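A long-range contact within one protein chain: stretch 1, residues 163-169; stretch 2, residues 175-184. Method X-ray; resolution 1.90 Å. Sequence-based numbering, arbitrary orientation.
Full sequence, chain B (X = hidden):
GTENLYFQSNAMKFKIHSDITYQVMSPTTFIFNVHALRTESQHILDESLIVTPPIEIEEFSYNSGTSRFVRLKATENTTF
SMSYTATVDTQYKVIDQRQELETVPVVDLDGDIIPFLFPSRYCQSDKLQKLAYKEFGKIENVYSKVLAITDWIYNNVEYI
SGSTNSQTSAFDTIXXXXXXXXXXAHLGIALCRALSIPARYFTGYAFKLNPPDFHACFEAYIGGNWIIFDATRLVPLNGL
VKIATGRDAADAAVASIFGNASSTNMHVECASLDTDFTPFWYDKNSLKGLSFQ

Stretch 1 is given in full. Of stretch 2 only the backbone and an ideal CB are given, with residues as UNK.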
# COMPACT_ATOMS: atom_id res chain seq x y z
N SER B 163 0.36 -18.27 2.43
CA SER B 163 1.11 -17.11 1.97
C SER B 163 0.32 -15.80 2.07
O SER B 163 0.89 -14.71 1.94
CB SER B 163 1.56 -17.32 0.51
OG SER B 163 0.43 -17.54 -0.33
N THR B 164 -1.00 -15.90 2.27
CA THR B 164 -1.89 -14.73 2.33
C THR B 164 -2.83 -14.79 3.54
O THR B 164 -2.79 -15.75 4.30
CB THR B 164 -2.74 -14.61 1.03
OG1 THR B 164 -3.51 -15.80 0.86
CG2 THR B 164 -1.84 -14.43 -0.19
N ASN B 165 -3.66 -13.76 3.72
CA ASN B 165 -4.64 -13.71 4.78
C ASN B 165 -5.92 -13.03 4.30
O ASN B 165 -6.04 -12.73 3.11
CB ASN B 165 -4.06 -13.02 6.04
CG ASN B 165 -3.58 -11.59 5.76
OD1 ASN B 165 -4.16 -10.84 4.97
ND2 ASN B 165 -2.51 -11.21 6.44
N SER B 166 -6.86 -12.79 5.20
CA SER B 166 -8.15 -12.26 4.77
C SER B 166 -8.06 -10.81 4.26
O SER B 166 -8.95 -10.34 3.56
CB SER B 166 -9.19 -12.39 5.88
OG SER B 166 -8.88 -11.50 6.94
N GLN B 167 -6.98 -10.12 4.61
CA GLN B 167 -6.79 -8.73 4.16
C GLN B 167 -6.25 -8.61 2.74
O GLN B 167 -6.37 -7.56 2.11
CB GLN B 167 -5.89 -7.95 5.14
CG GLN B 167 -6.51 -7.77 6.52
CD GLN B 167 -5.68 -6.85 7.43
OE1 GLN B 167 -4.63 -6.33 7.03
NE2 GLN B 167 -6.15 -6.65 8.66
N THR B 168 -5.64 -9.69 2.24
CA THR B 168 -5.02 -9.71 0.92
C THR B 168 -6.02 -9.47 -0.20
O THR B 168 -7.13 -10.04 -0.21
CB THR B 168 -4.32 -11.08 0.68
OG1 THR B 168 -3.49 -11.41 1.81
CG2 THR B 168 -3.48 -11.07 -0.57
N SER B 169 -5.62 -8.67 -1.18
CA SER B 169 -6.49 -8.28 -2.29
C SER B 169 -5.80 -8.53 -3.61
O SER B 169 -4.59 -8.81 -3.66
CB SER B 169 -6.82 -6.78 -2.17
OG SER B 169 -5.64 -5.99 -2.34
N UNK B 175 1.55 -8.15 -7.34
CA UNK B 175 2.99 -8.01 -7.09
C UNK B 175 3.54 -9.14 -6.24
O UNK B 175 4.69 -9.52 -6.42
CB UNK B 175 3.28 -6.67 -6.41
N UNK B 176 2.72 -9.68 -5.33
CA UNK B 176 3.18 -10.75 -4.42
C UNK B 176 3.40 -12.05 -5.19
O UNK B 176 4.34 -12.79 -4.90
CB UNK B 176 2.17 -10.97 -3.29
N UNK B 177 2.51 -12.31 -6.15
CA UNK B 177 2.59 -13.49 -7.04
C UNK B 177 2.52 -14.83 -6.31
O UNK B 177 3.09 -15.82 -6.76
CB UNK B 177 3.89 -13.44 -7.84
N UNK B 178 1.83 -14.83 -5.17
CA UNK B 178 1.56 -16.06 -4.45
C UNK B 178 0.21 -15.95 -3.74
O UNK B 178 -0.18 -14.88 -3.27
CB UNK B 178 2.68 -16.36 -3.45
N UNK B 179 -0.53 -17.05 -3.66
CA UNK B 179 -1.81 -17.02 -2.97
C UNK B 179 -2.47 -18.38 -3.03
O UNK B 179 -1.83 -19.37 -3.43
CB UNK B 179 -2.73 -15.96 -3.57
N UNK B 180 -3.73 -18.41 -2.62
CA UNK B 180 -4.55 -19.62 -2.65
C UNK B 180 -5.80 -19.26 -3.47
O UNK B 180 -5.85 -18.19 -4.08
CB UNK B 180 -4.91 -20.11 -1.24
N UNK B 181 -6.80 -20.14 -3.51
CA UNK B 181 -7.89 -19.91 -4.47
C UNK B 181 -8.57 -18.54 -4.32
O UNK B 181 -8.89 -17.91 -5.31
CB UNK B 181 -8.94 -21.01 -4.32
N UNK B 182 -8.82 -18.10 -3.09
CA UNK B 182 -9.47 -16.79 -2.88
C UNK B 182 -8.74 -15.65 -3.61
O UNK B 182 -9.35 -14.75 -4.23
CB UNK B 182 -9.54 -16.48 -1.38
N UNK B 183 -7.41 -15.72 -3.56
CA UNK B 183 -6.57 -14.71 -4.18
C UNK B 183 -6.56 -14.81 -5.70
O UNK B 183 -6.54 -13.79 -6.38
CB UNK B 183 -5.14 -14.82 -3.65
N UNK B 184 -6.53 -16.03 -6.24
CA UNK B 184 -6.59 -16.23 -7.68
C UNK B 184 -7.93 -15.74 -8.23
O UNK B 184 -8.00 -15.14 -9.31
CB UNK B 184 -6.38 -17.71 -8.03

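Position 175 lies in the last part of a helix, and nothing of stretch 1 comes within 5.5 Å of its ideal CB. The contact sets no requirement, and the residue is T175, whose OG1 is hydrogen-bonded elsewhere in the structure. At 176 the CB points toward stretch 1 but is too distant for a short side chain to touch it, so a long one, polar or aliphatic, would be needed. E176 spans the gap: its OE1 stands 3.9 Å from T168 CG2 and 4.2 Å from T164 CG2, both methyl groups.

Position 177 is the first residue beyond the helix and has positive phi (61°), a conformation easiest for glycine, asparagine or aspartate. It is R177, out of reach of stretch 1.

At 178 the backbone is extended and CA-to-CB points sideways, with the ideal CB 4.0 Å from S163 OG. A small residue fits readily, and A178 places its methyl there; its backbone O also lies 3.5 Å from T164 CG2. At 179 phi/psi of 179/-170 describe a nearly fully extended chain, which favours glycine, and an ideal CB would sit 3.8 Å from T164 CG2. The residue is G179, whose CA approaches T164 CG2 to 3.8 Å.

Position 180 precedes a helix, and its CB points sideways, 5.0 Å from T164 OG1. Serine, threonine, aspartate or asparagine would be usual N-caps, while an aliphatic branch could reach the threonine. V180 takes the latter course, with CG2 3.9 Å from T164 OG1. Position 181, in the first helical turn, is out of reach and is C181.

From 182 the CB points toward stretch 1, but nothing lies within 5.5 Å. The carbonyls of S166 and T168 beyond it invite a long donor, lysine or arginine. R182, extended with chi1 to chi3 all t, donates from NH1 to T168 O (3.2 Å), near the guanidinium plane, and weakly from NH2 to S166 O (2.8 Å), while S166 CA covers one face of the group.

At 183 the CB points toward T164 and T168, 4.8 Å from T164 CG2. The hydroxyl of T164 can be met by a short acceptor such as aspartate or asparagine. D183 accepts from T164 OG1 through OD2 (2.6 Å), and the same OD2 receives the backbone N of V180 (2.9 Å), tying the helix start to stretch 1. A water donates to both D183 OD1 and N165 O, at 2.7 Å each. Position 184, F184, faces no part of stretch 1.

Stretch 2, residues 175-184: TERAGVCRDF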
# COMPACT_ATOMS: atom_id res chain seq x y z
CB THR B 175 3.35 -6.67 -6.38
OG1 THR B 175 2.57 -6.54 -5.19
CG2 THR B 175 3.06 -5.50 -7.30
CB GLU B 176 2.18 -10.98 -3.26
CG GLU B 176 2.37 -10.01 -2.10
CD GLU B 176 1.20 -9.97 -1.08
OE1 GLU B 176 0.39 -10.94 -0.96
OE2 GLU B 176 1.14 -8.94 -0.37
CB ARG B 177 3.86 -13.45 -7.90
CG ARG B 177 4.01 -12.18 -8.77
CD ARG B 177 2.82 -11.97 -9.70
NE ARG B 177 3.11 -10.96 -10.73
CZ ARG B 177 3.86 -11.19 -11.80
NH1 ARG B 177 4.37 -12.40 -12.02
NH2 ARG B 177 4.11 -10.22 -12.67
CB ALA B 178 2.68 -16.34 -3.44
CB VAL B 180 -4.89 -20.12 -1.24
CG1 VAL B 180 -3.64 -20.75 -0.57
CG2 VAL B 180 -5.48 -18.99 -0.36
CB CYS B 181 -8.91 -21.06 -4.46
SG CYS B 181 -9.75 -21.33 -2.91
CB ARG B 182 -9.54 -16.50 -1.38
CG ARG B 182 -10.09 -15.14 -0.93
CD ARG B 182 -9.95 -15.13 0.61
NE ARG B 182 -10.60 -14.02 1.30
CZ ARG B 182 -10.10 -12.78 1.42
NH1 ARG B 182 -8.95 -12.43 0.82
NH2 ARG B 182 -10.79 -11.87 2.12
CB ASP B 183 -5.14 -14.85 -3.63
CG ASP B 183 -5.10 -14.85 -2.11
OD1 ASP B 183 -5.56 -13.87 -1.48
OD2 ASP B 183 -4.64 -15.85 -1.52
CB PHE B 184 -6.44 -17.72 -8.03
CG PHE B 184 -5.03 -18.25 -8.00
CD1 PHE B 184 -4.26 -18.22 -6.84
CD2 PHE B 184 -4.49 -18.86 -9.13
CE1 PHE B 184 -2.96 -18.74 -6.81
CE2 PHE B 184 -3.18 -19.40 -9.11
CZ PHE B 184 -2.42 -19.35 -7.96
O HOH W 1 -6.65 -14.32 0.96
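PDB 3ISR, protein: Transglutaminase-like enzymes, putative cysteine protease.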